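Local atomic coordinates of PmoD (Methylocystis sp. ATCC 49242, PDB entry 6CPD), a protein that binds copper through a periplasmic cupredoxin-like domain and is found in methane- and ammonia-oxidizing bacteria. Residues R51-P63 with L75-S89. Numbering follows the deposited sequence.
Sequences RDLPLELRIIRDP and LDALTELHLPAKKYS
Leu81 and Ile59 form a hydrogen-bonded antiparallel pair, and this stretch illustrates how an edge strand can be tightly packed on one face and largely polar around Glu56, Arg58 and His82 on the other. On the inward face CD2 of Leu81 lies 4.0 Å from both Leu57 CD2 and Ile59 CD1; residues of strands 37-45 and 92-99 close over these side chains. On the other face, OE2 of Glu56 takes the N-H of His82 NE2 at 2.6 Å with its anti lone pair, carboxylate and ring turned 46° apart. The extended Glu56 chain, CG anti to the backbone N (chi1 168°), carries the carboxylate to the ring's edge, whereas Arg58 NH2 sits over one ring face, toward its rim. The Arg58 guanidinium also lies against Leu75 CB and forms a salt bridge with Glu72, while Asp76 OD1 approaches out of its plane and contributes charge alone.

Strand 79-86 borders a mixed sheet of this cupredoxin-like fold, with strand 55-61 between it and strand 103-112. The register between strands 55-61 and 79-86 slips at a classic beta bulge, where Ile59 O receives Glu80 N at 2.8 Å and, weakly, Leu81 N.

Beyond the bulge, Arg61 bends at chi3 (-77°) and spreads its guanidinium over Leu78 O. In the guanidinium plane, Arg61 NH1 meets Glu80 OE2 at 3.0 Å, from above the carboxylate plane, and Arg61 NH2 reaches Ala77 O at 2.8 Å; waters also bind this group. An alanine replacing Arg61 would probably leave Glu80 OE2 without its ion-pair partner and Ala77 O without its side-chain donor, though Arg61 N could still bond Leu78 O.

The far end is also loose: Lys87 NZ lies 3.4 Å from Asp52 OD1, a weak salt bridge between side-by-side chains, and one water spans Leu53 O and Tyr88 N.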
loop_
_atom_site.group_PDB
_atom_site.type_symbol
_atom_site.label_atom_id
_atom_site.label_comp_id
_atom_site.label_asym_id
_atom_site.label_seq_id
_atom_site.Cartn_x
_atom_site.Cartn_y
_atom_site.Cartn_z
ATOM N N ARG B 51 -14.474 1.546 13.789
ATOM C CA ARG B 51 -14.047 2.307 14.958
ATOM C C ARG B 51 -14.662 1.766 16.248
ATOM O O ARG B 51 -14.216 2.099 17.344
ATOM C CB ARG B 51 -14.396 3.790 14.803
ATOM C CG ARG B 51 -13.603 4.518 13.735
ATOM C CD ARG B 51 -14.068 5.967 13.628
ATOM N NE ARG B 51 -13.509 6.656 12.468
ATOM C CZ ARG B 51 -13.937 7.834 12.026
ATOM N NH1 ARG B 51 -14.931 8.455 12.647
ATOM N NH2 ARG B 51 -13.375 8.393 10.962
ATOM N N ASP B 52 -15.701 0.953 16.115
ATOM C CA ASP B 52 -16.387 0.411 17.279
ATOM C C ASP B 52 -15.963 -1.049 17.474
ATOM O O ASP B 52 -16.543 -1.764 18.288
ATOM C CB ASP B 52 -17.905 0.539 17.103
ATOM C CG ASP B 52 -18.656 0.602 18.425
ATOM O OD1 ASP B 52 -18.226 -0.037 19.406
ATOM O OD2 ASP B 52 -19.688 1.307 18.480
ATOM N N LEU B 53 -14.981 -1.497 16.688
ATOM C CA LEU B 53 -14.522 -2.889 16.726
ATOM C C LEU B 53 -13.164 -3.035 17.398
ATOM O O LEU B 53 -12.222 -2.315 17.062
ATOM C CB LEU B 53 -14.431 -3.484 15.323
ATOM C CG LEU B 53 -15.719 -3.670 14.528
ATOM C CD1 LEU B 53 -15.389 -4.419 13.241
ATOM C CD2 LEU B 53 -16.730 -4.428 15.354
ATOM N N PRO B 54 -13.062 -3.986 18.337
ATOM C CA PRO B 54 -11.781 -4.288 18.972
ATOM C C PRO B 54 -10.742 -4.659 17.923
ATOM O O PRO B 54 -11.008 -5.479 17.042
ATOM C CB PRO B 54 -12.107 -5.469 19.897
ATOM C CG PRO B 54 -13.578 -5.333 20.184
ATOM C CD PRO B 54 -14.162 -4.793 18.899
ATOM N N LEU B 55 -9.583 -4.020 18.008
ATOM C CA LEU B 55 -8.509 -4.257 17.065
ATOM C C LEU B 55 -7.209 -4.531 17.826
ATOM O O LEU B 55 -6.764 -3.738 18.658
ATOM C CB LEU B 55 -8.382 -3.058 16.126
ATOM C CG LEU B 55 -7.381 -3.032 14.973
ATOM C CD1 LEU B 55 -7.846 -1.995 13.959
ATOM C CD2 LEU B 55 -5.980 -2.690 15.457
ATOM N N GLU B 56 -6.608 -5.675 17.542
ATOM C CA GLU B 56 -5.369 -6.072 18.188
ATOM C C GLU B 56 -4.237 -6.064 17.163
ATOM O O GLU B 56 -4.446 -6.413 15.998
ATOM C CB GLU B 56 -5.519 -7.459 18.808
ATOM C CG GLU B 56 -4.214 -8.087 19.266
ATOM C CD GLU B 56 -4.360 -9.554 19.651
ATOM O OE1 GLU B 56 -5.382 -10.177 19.291
ATOM O OE2 GLU B 56 -3.438 -10.092 20.306
ATOM N N LEU B 57 -3.045 -5.656 17.581
ATOM C CA LEU B 57 -1.894 -5.707 16.680
ATOM C C LEU B 57 -0.757 -6.478 17.335
ATOM O O LEU B 57 -0.386 -6.198 18.470
ATOM C CB LEU B 57 -1.415 -4.295 16.301
ATOM C CG LEU B 57 -0.075 -4.230 15.541
ATOM C CD1 LEU B 57 -0.165 -4.767 14.101
ATOM C CD2 LEU B 57 0.511 -2.814 15.560
ATOM N N ARG B 58 -0.221 -7.450 16.614
ATOM C CA ARG B 58 0.988 -8.134 17.035
ATOM C C ARG B 58 1.970 -8.178 15.891
ATOM O O ARG B 58 1.653 -8.677 14.813
ATOM C CB ARG B 58 0.672 -9.537 17.546
ATOM C CG ARG B 58 1.928 -10.309 17.953
ATOM C CD ARG B 58 1.617 -11.730 18.329
ATOM N NE ARG B 58 1.190 -11.799 19.723
ATOM C CZ ARG B 58 0.250 -12.606 20.185
ATOM N NH1 ARG B 58 -0.392 -13.408 19.356
ATOM N NH2 ARG B 58 -0.058 -12.597 21.470
ATOM N N ILE B 59 3.165 -7.651 16.112
ATOM C CA ILE B 59 4.192 -7.750 15.082
ATOM C C ILE B 59 5.145 -8.871 15.477
ATOM O O ILE B 59 5.679 -8.877 16.583
ATOM C CB ILE B 59 4.947 -6.421 14.906
ATOM C CG1 ILE B 59 3.982 -5.330 14.440
ATOM C CG2 ILE B 59 6.109 -6.580 13.895
ATOM C CD1 ILE B 59 4.641 -3.960 14.301
ATOM N N ILE B 60 5.316 -9.840 14.588
ATOM C CA ILE B 60 6.206 -10.969 14.864
ATOM C C ILE B 60 7.342 -11.052 13.862
ATOM O O ILE B 60 7.237 -10.579 12.721
ATOM C CB ILE B 60 5.462 -12.325 14.824
ATOM C CG1 ILE B 60 4.867 -12.558 13.427
ATOM C CG2 ILE B 60 4.359 -12.381 15.888
ATOM C CD1 ILE B 60 4.322 -13.957 13.224
ATOM N N ARG B 61 8.433 -11.665 14.301
ATOM C CA ARG B 61 9.457 -12.126 13.384
ATOM C C ARG B 61 8.811 -13.207 12.530
ATOM O O ARG B 61 8.079 -14.061 13.039
ATOM C CB ARG B 61 10.680 -12.652 14.163
ATOM C CG ARG B 61 11.301 -11.547 15.025
ATOM C CD ARG B 61 12.379 -12.035 15.968
ATOM N NE ARG B 61 11.852 -12.716 17.149
ATOM C CZ ARG B 61 11.429 -12.111 18.257
ATOM N NH1 ARG B 61 11.446 -10.785 18.357
ATOM N NH2 ARG B 61 10.985 -12.837 19.277
ATOM N N ASP B 62 9.044 -13.142 11.225
ATOM C CA ASP B 62 8.462 -14.088 10.287
ATOM C C ASP B 62 9.195 -15.434 10.415
ATOM O O ASP B 62 10.391 -15.494 10.166
ATOM C CB ASP B 62 8.579 -13.549 8.854
ATOM C CG ASP B 62 7.738 -14.346 7.846
ATOM O OD1 ASP B 62 7.415 -15.530 8.109
ATOM O OD2 ASP B 62 7.410 -13.778 6.775
ATOM N N PRO B 63 8.494 -16.506 10.836
ATOM C CA PRO B 63 9.211 -17.788 10.964
ATOM C C PRO B 63 9.380 -18.527 9.636
ATOM O O PRO B 63 10.018 -19.586 9.622
ATOM C CB PRO B 63 8.307 -18.594 11.911
ATOM C CG PRO B 63 6.909 -18.103 11.578
ATOM C CD PRO B 63 7.081 -16.609 11.261
ATOM N N LEU B 75 3.280 -17.748 19.485
ATOM C CA LEU B 75 3.256 -16.398 18.953
ATOM C C LEU B 75 4.089 -15.470 19.828
ATOM O O LEU B 75 4.768 -14.587 19.319
ATOM C CB LEU B 75 1.818 -15.899 18.824
ATOM C CG LEU B 75 1.095 -16.383 17.565
ATOM C CD1 LEU B 75 -0.381 -16.026 17.604
ATOM C CD2 LEU B 75 1.735 -15.799 16.307
ATOM N N ASP B 76 4.039 -15.666 21.145
ATOM C CA ASP B 76 4.814 -14.817 22.052
ATOM C C ASP B 76 6.330 -14.945 21.822
ATOM O O ASP B 76 7.063 -13.951 21.871
ATOM C CB ASP B 76 4.474 -15.145 23.509
ATOM C CG ASP B 76 3.205 -14.448 23.983
ATOM O OD1 ASP B 76 2.813 -13.422 23.377
ATOM O OD2 ASP B 76 2.598 -14.926 24.965
ATOM N N ALA B 77 6.789 -16.166 21.561
ATOM C CA ALA B 77 8.200 -16.426 21.277
ATOM C C ALA B 77 8.708 -15.612 20.084
ATOM O O ALA B 77 9.892 -15.282 19.994
ATOM C CB ALA B 77 8.425 -17.915 21.028
ATOM N N LEU B 78 7.807 -15.318 19.158
ATOM C CA LEU B 78 8.148 -14.591 17.935
ATOM C C LEU B 78 7.902 -13.078 18.017
ATOM O O LEU B 78 8.210 -12.344 17.074
ATOM C CB LEU B 78 7.336 -15.168 16.767
ATOM C CG LEU B 78 7.576 -16.642 16.418
ATOM C CD1 LEU B 78 6.547 -17.150 15.410
ATOM C CD2 LEU B 78 8.978 -16.771 15.846
ATOM N N THR B 79 7.373 -12.599 19.139
ATOM C CA THR B 79 6.795 -11.244 19.153
ATOM C C THR B 79 7.795 -10.103 19.324
ATOM O O THR B 79 8.605 -10.109 20.251
ATOM C CB THR B 79 5.729 -11.137 20.251
ATOM O OG1 THR B 79 4.595 -11.917 19.857
ATOM C CG2 THR B 79 5.291 -9.675 20.463
ATOM N N GLU B 80 7.720 -9.126 18.418
ATOM C CA GLU B 80 8.493 -7.880 18.510
ATOM C C GLU B 80 7.733 -6.833 19.286
ATOM O O GLU B 80 8.303 -6.084 20.072
ATOM C CB GLU B 80 8.812 -7.306 17.129
ATOM C CG GLU B 80 9.923 -7.988 16.407
ATOM C CD GLU B 80 11.297 -7.642 16.965
ATOM O OE1 GLU B 80 11.442 -6.582 17.617
ATOM O OE2 GLU B 80 12.234 -8.435 16.729
ATOM N N LEU B 81 6.436 -6.752 19.012
ATOM C CA LEU B 81 5.588 -5.792 19.694
ATOM C C LEU B 81 4.167 -6.315 19.750
ATOM O O LEU B 81 3.718 -6.980 18.824
ATOM C CB LEU B 81 5.655 -4.446 18.957
ATOM C CG LEU B 81 4.606 -3.349 19.131
ATOM C CD1 LEU B 81 5.261 -2.007 18.896
ATOM C CD2 LEU B 81 3.452 -3.534 18.146
ATOM N N HIS B 82 3.451 -5.989 20.817
ATOM C CA HIS B 82 2.073 -6.444 20.970
ATOM C C HIS B 82 1.199 -5.373 21.598
ATOM O O HIS B 82 1.474 -4.917 22.698
ATOM C CB HIS B 82 2.008 -7.718 21.813
ATOM C CG HIS B 82 0.637 -8.309 21.892
ATOM N ND1 HIS B 82 0.169 -8.965 23.009
ATOM C CD2 HIS B 82 -0.372 -8.342 20.987
ATOM C CE1 HIS B 82 -1.072 -9.369 22.795
ATOM N NE2 HIS B 82 -1.420 -9.006 21.572
ATOM N N LEU B 83 0.158 -4.957 20.879
ATOM C CA LEU B 83 -0.857 -4.076 21.442
ATOM C C LEU B 83 -2.160 -4.831 21.647
ATOM O O LEU B 83 -2.775 -5.269 20.677
ATOM C CB LEU B 83 -1.127 -2.873 20.541
ATOM C CG LEU B 83 -0.049 -1.917 20.064
ATOM C CD1 LEU B 83 -0.777 -0.784 19.348
ATOM C CD2 LEU B 83 0.792 -1.390 21.218
ATOM N N PRO B 84 -2.599 -4.971 22.906
ATOM C CA PRO B 84 -3.868 -5.654 23.181
ATOM C C PRO B 84 -5.052 -5.018 22.459
ATOM O O PRO B 84 -5.036 -3.822 22.158
ATOM C CB PRO B 84 -4.033 -5.504 24.707
ATOM C CG PRO B 84 -2.658 -5.320 25.218
ATOM C CD PRO B 84 -1.894 -4.582 24.139
ATOM N N ALA B 85 -6.080 -5.822 22.216
ATOM C CA ALA B 85 -7.264 -5.379 21.495
ATOM C C ALA B 85 -7.912 -4.164 22.152
ATOM O O ALA B 85 -8.052 -4.122 23.365
ATOM C CB ALA B 85 -8.272 -6.521 21.405
ATOM N N LYS B 86 -8.288 -3.177 21.341
ATOM C CA LYS B 86 -8.996 -1.998 21.829
ATOM C C LYS B 86 -9.715 -1.320 20.672
ATOM O O LYS B 86 -9.378 -1.522 19.503
ATOM C CB LYS B 86 -8.069 -1.007 22.541
ATOM C CG LYS B 86 -7.107 -0.289 21.642
ATOM C CD LYS B 86 -6.566 0.966 22.301
ATOM C CE LYS B 86 -7.636 2.030 22.407
ATOM N NZ LYS B 86 -7.070 3.340 22.827
ATOM N N LYS B 87 -10.750 -0.563 21.012
ATOM C CA LYS B 87 -11.489 0.209 20.029
ATOM C C LYS B 87 -10.771 1.533 19.769
ATOM O O LYS B 87 -10.420 2.249 20.705
ATOM C CB LYS B 87 -12.915 0.449 20.532
ATOM C CG LYS B 87 -13.689 -0.850 20.721
ATOM C CD LYS B 87 -15.069 -0.630 21.316
ATOM C CE LYS B 87 -15.737 -1.964 21.613
ATOM N NZ LYS B 87 -17.147 -1.816 22.052
ATOM N N TYR B 88 -10.548 1.852 18.498
ATOM C CA TYR B 88 -9.939 3.126 18.130
ATOM C C TYR B 88 -10.989 4.061 17.569
ATOM O O TYR B 88 -11.222 4.103 16.359
ATOM C CB TYR B 88 -8.806 2.923 17.128
ATOM C CG TYR B 88 -7.645 2.170 17.733
ATOM C CD1 TYR B 88 -6.711 2.825 18.529
ATOM C CD2 TYR B 88 -7.505 0.805 17.543
ATOM C CE1 TYR B 88 -5.656 2.140 19.103
ATOM C CE2 TYR B 88 -6.440 0.104 18.113
ATOM C CZ TYR B 88 -5.524 0.783 18.889
ATOM O OH TYR B 88 -4.476 0.099 19.456
ATOM N N SER B 89 -11.612 4.818 18.465
ATOM C CA SER B 89 -12.777 5.630 18.128
ATOM C C SER B 89 -12.465 6.740 17.136
ATOM O O SER B 89 -13.358 7.203 16.433
ATOM C CB SER B 89 -13.388 6.236 19.394
ATOM O OG SER B 89 -12.429 7.006 20.093
HETATM O O HOH W 1 -11.243 -0.162 16.225
HETATM O O HOH W 2 -4.691 -2.477 19.565
HETATM O O HOH W 3 12.083 -15.338 17.713
HETATM O O HOH W 4 11.578 -9.609 21.081
HETATM O O HOH W 5 10.519 -11.726 21.918
#